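Local coordinates for sugar ABC transporter substrate-binding protein (Treponema pallidum subsp. pallidum, PDB 5U2P), which probably binds a small solute, perhaps a sugar, in the periplasm for uptake by an ABC transporter, its true ligand being unsettled, at residues A168-S173 with I263-G268; D257-R262 with D274-E279. All coordinates share one frame; numbering follows the deposited sequence.

Interaction 1. Residues A168-S173 with I263-G268; sequences ALIVKS and IAMYFG
With CG1 beside the backbone N and anti to the carbonyl carbon (chi1 -69°), and the chain then extended to CD1 (chi2 152°), Ile-170 sends its longer branch out from helix 160-172 at Ala-264 and Met-265. Met-265 answers with a side chain bent at its last torsion (chi3 -69°), which turns the terminal methyl back toward the helix although its CB does not head that way. The closest touches are made by the CD1 methyl of Ile-170 against two methyls, Ala-264 CB and Met-265 CE. Ile-170 CD1 meets Ala-264 CB at 3.3 Å, closer than usual for two carbons, and the CG1 of Ile-170 lies 3.8 Å from the same Ala-264 CB. The second touch, Ile-170 CD1 to Met-265 CE, is a relaxed 3.9 Å, with the two side chains crossing obliquely.

All three residues are buried and no hydrogen bond spans the gap, so the join is purely apolar: a single helical side chain laid against Ala-264 and Met-265 of strand 263-267, in the mixed sheet to which strands 138-145 and 178-181 also belong. That sheet forms the core of one lobe, consistent with the two-lobed fold of periplasmic solute-binding proteins, and the contact joins helix 160-172 to it. The strand itself is held from both edges, since Met-265 pairs through its backbone with Ala-181 and Ala-264 with Asn-145. Around the methyl cluster, Leu-180 packs on Met-265 and Ile-154 on Ile-170.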
loop_
_atom_site.group_PDB
_atom_site.type_symbol
_atom_site.label_atom_id
_atom_site.label_comp_id
_atom_site.label_asym_id
_atom_site.label_seq_id
_atom_site.Cartn_x
_atom_site.Cartn_y
_atom_site.Cartn_z
ATOM N N ALA A 168 -6.607 4.464 -27.445
ATOM C CA ALA A 168 -6.950 4.951 -28.778
ATOM C C ALA A 168 -8.296 4.410 -29.254
ATOM O O ALA A 168 -9.109 5.161 -29.787
ATOM C CB ALA A 168 -5.853 4.585 -29.770
ATOM N N LEU A 169 -8.531 3.113 -29.061
ATOM C CA LEU A 169 -9.794 2.487 -29.469
ATOM C C LEU A 169 -10.988 3.023 -28.673
ATOM O O LEU A 169 -12.090 3.169 -29.204
ATOM C CB LEU A 169 -9.709 0.966 -29.309
ATOM C CG LEU A 169 -9.094 0.155 -30.455
ATOM C CD1 LEU A 169 -10.001 0.173 -31.670
ATOM C CD2 LEU A 169 -7.714 0.656 -30.834
ATOM N N ILE A 170 -10.773 3.306 -27.393
ATOM C CA ILE A 170 -11.827 3.876 -26.562
ATOM C C ILE A 170 -12.212 5.245 -27.089
ATOM O O ILE A 170 -13.397 5.571 -27.181
ATOM C CB ILE A 170 -11.389 3.989 -25.093
ATOM C CG1 ILE A 170 -11.258 2.595 -24.493
ATOM C CG2 ILE A 170 -12.394 4.814 -24.281
ATOM C CD1 ILE A 170 -10.257 2.509 -23.368
ATOM N N VAL A 171 -11.209 6.047 -27.437
ATOM C CA VAL A 171 -11.459 7.375 -27.989
ATOM C C VAL A 171 -12.166 7.269 -29.343
ATOM O O VAL A 171 -12.955 8.143 -29.703
ATOM C CB VAL A 171 -10.161 8.177 -28.153
ATOM C CG1 VAL A 171 -10.419 9.490 -28.888
ATOM C CG2 VAL A 171 -9.513 8.454 -26.782
ATOM N N LYS A 172 -11.883 6.204 -30.087
ATOM C CA LYS A 172 -12.559 5.964 -31.359
ATOM C C LYS A 172 -14.040 5.676 -31.132
ATOM O O LYS A 172 -14.894 6.095 -31.913
ATOM C CB LYS A 172 -11.918 4.793 -32.113
ATOM C CG LYS A 172 -10.535 5.073 -32.679
ATOM C CD LYS A 172 -9.932 3.807 -33.280
ATOM C CE LYS A 172 -8.484 4.001 -33.713
ATOM N NZ LYS A 172 -7.924 2.765 -34.336
ATOM N N SER A 173 -14.337 4.960 -30.054
ATOM C CA SER A 173 -15.706 4.562 -29.754
ATOM C C SER A 173 -16.519 5.708 -29.152
ATOM O O SER A 173 -15.992 6.559 -28.437
ATOM C CB SER A 173 -15.707 3.367 -28.803
ATOM O OG SER A 173 -16.061 3.749 -27.485
ATOM N N ILE A 263 -16.451 5.046 -17.934
ATOM C CA ILE A 263 -14.996 4.882 -17.795
ATOM C C ILE A 263 -14.525 3.471 -18.174
ATOM O O ILE A 263 -14.961 2.478 -17.587
ATOM C CB ILE A 263 -14.529 5.114 -16.347
ATOM C CG1 ILE A 263 -14.977 6.472 -15.837
ATOM C CG2 ILE A 263 -12.982 4.944 -16.239
ATOM C CD1 ILE A 263 -14.677 6.664 -14.356
ATOM N N ALA A 264 -13.587 3.392 -19.104
ATOM C CA ALA A 264 -13.074 2.101 -19.557
ATOM C C ALA A 264 -12.093 1.521 -18.561
ATOM O O ALA A 264 -12.156 0.330 -18.235
ATOM C CB ALA A 264 -12.408 2.247 -20.915
ATOM N N MET A 265 -11.194 2.377 -18.093
ATOM C CA MET A 265 -10.085 1.994 -17.231
ATOM C C MET A 265 -9.923 2.992 -16.087
ATOM O O MET A 265 -10.078 4.191 -16.279
ATOM C CB MET A 265 -8.780 1.931 -18.026
ATOM C CG MET A 265 -8.728 0.850 -19.069
ATOM S SD MET A 265 -7.166 0.848 -19.954
ATOM C CE MET A 265 -7.310 2.369 -20.885
ATOM N N TYR A 266 -9.593 2.472 -14.911
ATOM C CA TYR A 266 -9.273 3.287 -13.749
ATOM C C TYR A 266 -7.968 2.771 -13.169
ATOM O O TYR A 266 -7.832 1.577 -12.970
ATOM C CB TYR A 266 -10.398 3.224 -12.701
ATOM C CG TYR A 266 -9.959 3.818 -11.381
ATOM C CD1 TYR A 266 -9.891 5.196 -11.205
ATOM C CD2 TYR A 266 -9.538 3.007 -10.344
ATOM C CE1 TYR A 266 -9.475 5.739 -9.985
ATOM C CE2 TYR A 266 -9.108 3.536 -9.152
ATOM C CZ TYR A 266 -9.075 4.899 -8.981
ATOM O OH TYR A 266 -8.635 5.378 -7.777
ATOM N N PHE A 267 -6.984 3.645 -12.941
ATOM C CA PHE A 267 -5.782 3.242 -12.237
ATOM C C PHE A 267 -5.775 3.813 -10.829
ATOM O O PHE A 267 -5.917 5.019 -10.627
ATOM C CB PHE A 267 -4.487 3.680 -12.931
ATOM C CG PHE A 267 -3.277 3.182 -12.209
ATOM C CD1 PHE A 267 -2.884 1.865 -12.350
ATOM C CD2 PHE A 267 -2.593 3.987 -11.299
ATOM C CE1 PHE A 267 -1.813 1.365 -11.634
ATOM C CE2 PHE A 267 -1.529 3.493 -10.600
ATOM C CZ PHE A 267 -1.132 2.185 -10.766
ATOM N N GLY A 268 -5.600 2.933 -9.856
ATOM C CA GLY A 268 -5.560 3.338 -8.478
ATOM C C GLY A 268 -5.737 2.193 -7.521
ATOM O O GLY A 268 -5.483 1.024 -7.843
#

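Interaction 2. Residues D257-R262 with D274-E279; sequences DFTRDR and DAIIKE
Ile-276 lays its CD1 methyl over one face of the Phe-258 ring, 4.1 Å from the ring centroid and 26° off the normal, a CH-pi contact in which the two side chains cross at about a right angle. Its other branch is used as well: Ile-276 CG2 touches the ring at Phe-258 CD1 (3.9 Å) and faces Thr-259 CG2 at 4.0 Å. That threonine methyl also packs on Glu-279, with Thr-259 CG2 to Glu-279 CG at 3.7 Å, where the apolar patch gives way to solvent.

At this exposed margin one water joins three side chains. It donates to Thr-259 OG1 and to Glu-279 OE2, each at 2.7 Å, and accepts a weak bond from Arg-260 NH1. Glu-279, bent at chi2 (72°), brings its carboxylate to the water rather than to the arginine, whose NH1 stays 4.9 Å from Glu-279 OE2; the opposite charges probably still attract. Thr-259 OG1 is also bonded to Ile-255 O, and Arg-260 NH1 to His-256 O, so the preceding helical turn fixes two of the water's partners. Farther out, Arg-280 bridges to Asp-261 OD1 and bonds Thr-259 O.

Asp-261, with positive phi (59°), is the C-prime residue of a Schellman motif: Arg-262 N returns to Asp-257 O and Asp-261 N to Phe-258 O, ending helix 251-258 where helix 270-279 packs against it.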
loop_
_atom_site.group_PDB
_atom_site.type_symbol
_atom_site.label_atom_id
_atom_site.label_comp_id
_atom_site.label_asym_id
_atom_site.label_seq_id
_atom_site.Cartn_x
_atom_site.Cartn_y
_atom_site.Cartn_z
ATOM N N ASP A 257 -19.375 7.345 -12.183
ATOM C CA ASP A 257 -19.187 7.234 -13.622
ATOM C C ASP A 257 -18.825 5.807 -14.068
ATOM O O ASP A 257 -19.278 5.351 -15.128
ATOM C CB ASP A 257 -18.119 8.230 -14.096
ATOM C CG ASP A 257 -18.555 9.686 -13.959
ATOM O OD1 ASP A 257 -19.774 9.947 -13.876
ATOM O OD2 ASP A 257 -17.666 10.575 -13.942
ATOM N N PHE A 258 -18.021 5.097 -13.281
ATOM C CA PHE A 258 -17.591 3.761 -13.677
ATOM C C PHE A 258 -18.776 2.822 -13.731
ATOM O O PHE A 258 -18.870 2.000 -14.649
ATOM C CB PHE A 258 -16.517 3.222 -12.717
ATOM C CG PHE A 258 -15.630 2.178 -13.333
ATOM C CD1 PHE A 258 -16.115 0.897 -13.598
ATOM C CD2 PHE A 258 -14.320 2.478 -13.661
ATOM C CE1 PHE A 258 -15.285 -0.060 -14.163
ATOM C CE2 PHE A 258 -13.495 1.541 -14.224
ATOM C CZ PHE A 258 -13.964 0.266 -14.474
ATOM N N THR A 259 -19.688 2.943 -12.765
ATOM C CA THR A 259 -20.830 2.037 -12.703
ATOM C C THR A 259 -21.868 2.382 -13.756
ATOM O O THR A 259 -22.821 1.623 -13.939
ATOM C CB THR A 259 -21.505 2.013 -11.302
ATOM O OG1 THR A 259 -21.951 3.321 -10.913
ATOM C CG2 THR A 259 -20.551 1.489 -10.259
ATOM N N ARG A 260 -21.700 3.531 -14.427
ATOM C CA ARG A 260 -22.562 3.921 -15.556
ATOM C C ARG A 260 -21.873 3.759 -16.922
ATOM O O ARG A 260 -22.294 4.339 -17.927
ATOM C CB ARG A 260 -23.045 5.357 -15.365
ATOM C CG ARG A 260 -24.053 5.491 -14.240
ATOM C CD ARG A 260 -24.284 6.913 -13.809
ATOM N NE ARG A 260 -25.350 7.002 -12.826
ATOM C CZ ARG A 260 -25.261 6.591 -11.563
ATOM N NH1 ARG A 260 -24.143 6.054 -11.099
ATOM N NH2 ARG A 260 -26.314 6.708 -10.760
ATOM N N ASP A 261 -20.835 2.938 -16.952
ATOM C CA ASP A 261 -20.116 2.598 -18.180
ATOM C C ASP A 261 -19.533 3.842 -18.863
ATOM O O ASP A 261 -19.441 3.903 -20.093
ATOM C CB ASP A 261 -21.029 1.842 -19.179
ATOM C CG ASP A 261 -21.437 0.449 -18.706
ATOM O OD1 ASP A 261 -20.959 -0.049 -17.669
ATOM O OD2 ASP A 261 -22.244 -0.175 -19.417
ATOM N N ARG A 262 -19.129 4.835 -18.072
ATOM C CA ARG A 262 -18.553 6.065 -18.628
ATOM C C ARG A 262 -17.026 6.099 -18.522
ATOM O O ARG A 262 -16.390 7.064 -18.973
ATOM C CB ARG A 262 -19.148 7.284 -17.929
ATOM C CG ARG A 262 -20.590 7.493 -18.213
ATOM C CD ARG A 262 -21.167 8.528 -17.299
ATOM N NE ARG A 262 -22.604 8.601 -17.494
ATOM C CZ ARG A 262 -23.436 9.317 -16.747
ATOM N NH1 ARG A 262 -22.984 10.033 -15.727
ATOM N NH2 ARG A 262 -24.731 9.284 -17.015
ATOM N N ASP A 274 -13.120 -2.129 -5.146
ATOM C CA ASP A 274 -14.067 -2.756 -4.206
ATOM C C ASP A 274 -15.363 -1.941 -4.070
ATOM O O ASP A 274 -16.489 -2.494 -4.037
ATOM C CB ASP A 274 -13.429 -2.914 -2.823
ATOM C CG ASP A 274 -12.513 -4.129 -2.717
ATOM O OD1 ASP A 274 -12.504 -4.976 -3.633
ATOM O OD2 ASP A 274 -11.812 -4.241 -1.686
ATOM N N ALA A 275 -15.202 -0.628 -4.001
ATOM C CA ALA A 275 -16.305 0.302 -3.847
ATOM C C ALA A 275 -17.174 0.313 -5.088
ATOM O O ALA A 275 -18.407 0.455 -5.007
ATOM C CB ALA A 275 -15.797 1.680 -3.554
ATOM N N ILE A 276 -16.537 0.164 -6.247
ATOM C CA ILE A 276 -17.283 0.101 -7.509
ATOM C C ILE A 276 -18.181 -1.134 -7.521
ATOM O O ILE A 276 -19.362 -1.073 -7.881
ATOM C CB ILE A 276 -16.321 0.089 -8.707
ATOM C CG1 ILE A 276 -15.727 1.487 -8.860
ATOM C CG2 ILE A 276 -17.003 -0.336 -10.001
ATOM C CD1 ILE A 276 -14.582 1.580 -9.814
ATOM N N ILE A 277 -17.605 -2.259 -7.137
ATOM C CA ILE A 277 -18.357 -3.505 -7.092
ATOM C C ILE A 277 -19.461 -3.450 -6.065
ATOM O O ILE A 277 -20.539 -4.005 -6.294
ATOM C CB ILE A 277 -17.418 -4.693 -6.807
ATOM C CG1 ILE A 277 -16.419 -4.835 -7.959
ATOM C CG2 ILE A 277 -18.225 -5.978 -6.653
ATOM C CD1 ILE A 277 -15.253 -5.764 -7.663
ATOM N N LYS A 278 -19.208 -2.832 -4.920
ATOM C CA LYS A 278 -20.233 -2.714 -3.882
ATOM C C LYS A 278 -21.434 -1.953 -4.442
ATOM O O LYS A 278 -22.591 -2.318 -4.217
ATOM C CB LYS A 278 -19.681 -2.004 -2.650
ATOM C CG LYS A 278 -20.669 -1.906 -1.501
ATOM C CD LYS A 278 -20.064 -1.208 -0.291
ATOM C CE LYS A 278 -20.888 -1.442 0.963
ATOM N NZ LYS A 278 -20.379 -0.641 2.108
ATOM N N GLU A 279 -21.147 -0.919 -5.218
ATOM C CA GLU A 279 -22.191 -0.054 -5.787
ATOM C C GLU A 279 -22.952 -0.738 -6.923
ATOM O O GLU A 279 -24.160 -0.504 -7.098
ATOM C CB GLU A 279 -21.574 1.248 -6.282
ATOM C CG GLU A 279 -22.492 2.137 -7.136
ATOM C CD GLU A 279 -23.601 2.806 -6.345
ATOM O OE1 GLU A 279 -23.597 2.703 -5.090
ATOM O OE2 GLU A 279 -24.474 3.433 -6.996
HETATM O O HOH W 1 -24.278 3.572 -9.640
#

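Along the chain the segments alternate: 168-173 comes first, then 257-262, 263-268 and 274-279, so interaction 2 brackets the strand used by interaction 1. The centres are about 14 Å apart, and the two contacts touch directly. Phe-258 CD2 lies 3.8 Å from Ile-263 CB, and the ring also packs on Tyr-266 through Phe-258 CE2. Helix 251-258, strand 263-267 and helix 270-279 are consecutive along the chain, helix, strand, helix, with helix 160-172, from some 90 residues earlier, packed against the strand at Ala-264 and Met-265. Both contacts belong to the same lobe, built round the mixed sheet that contains strands 138-145 and 263-267.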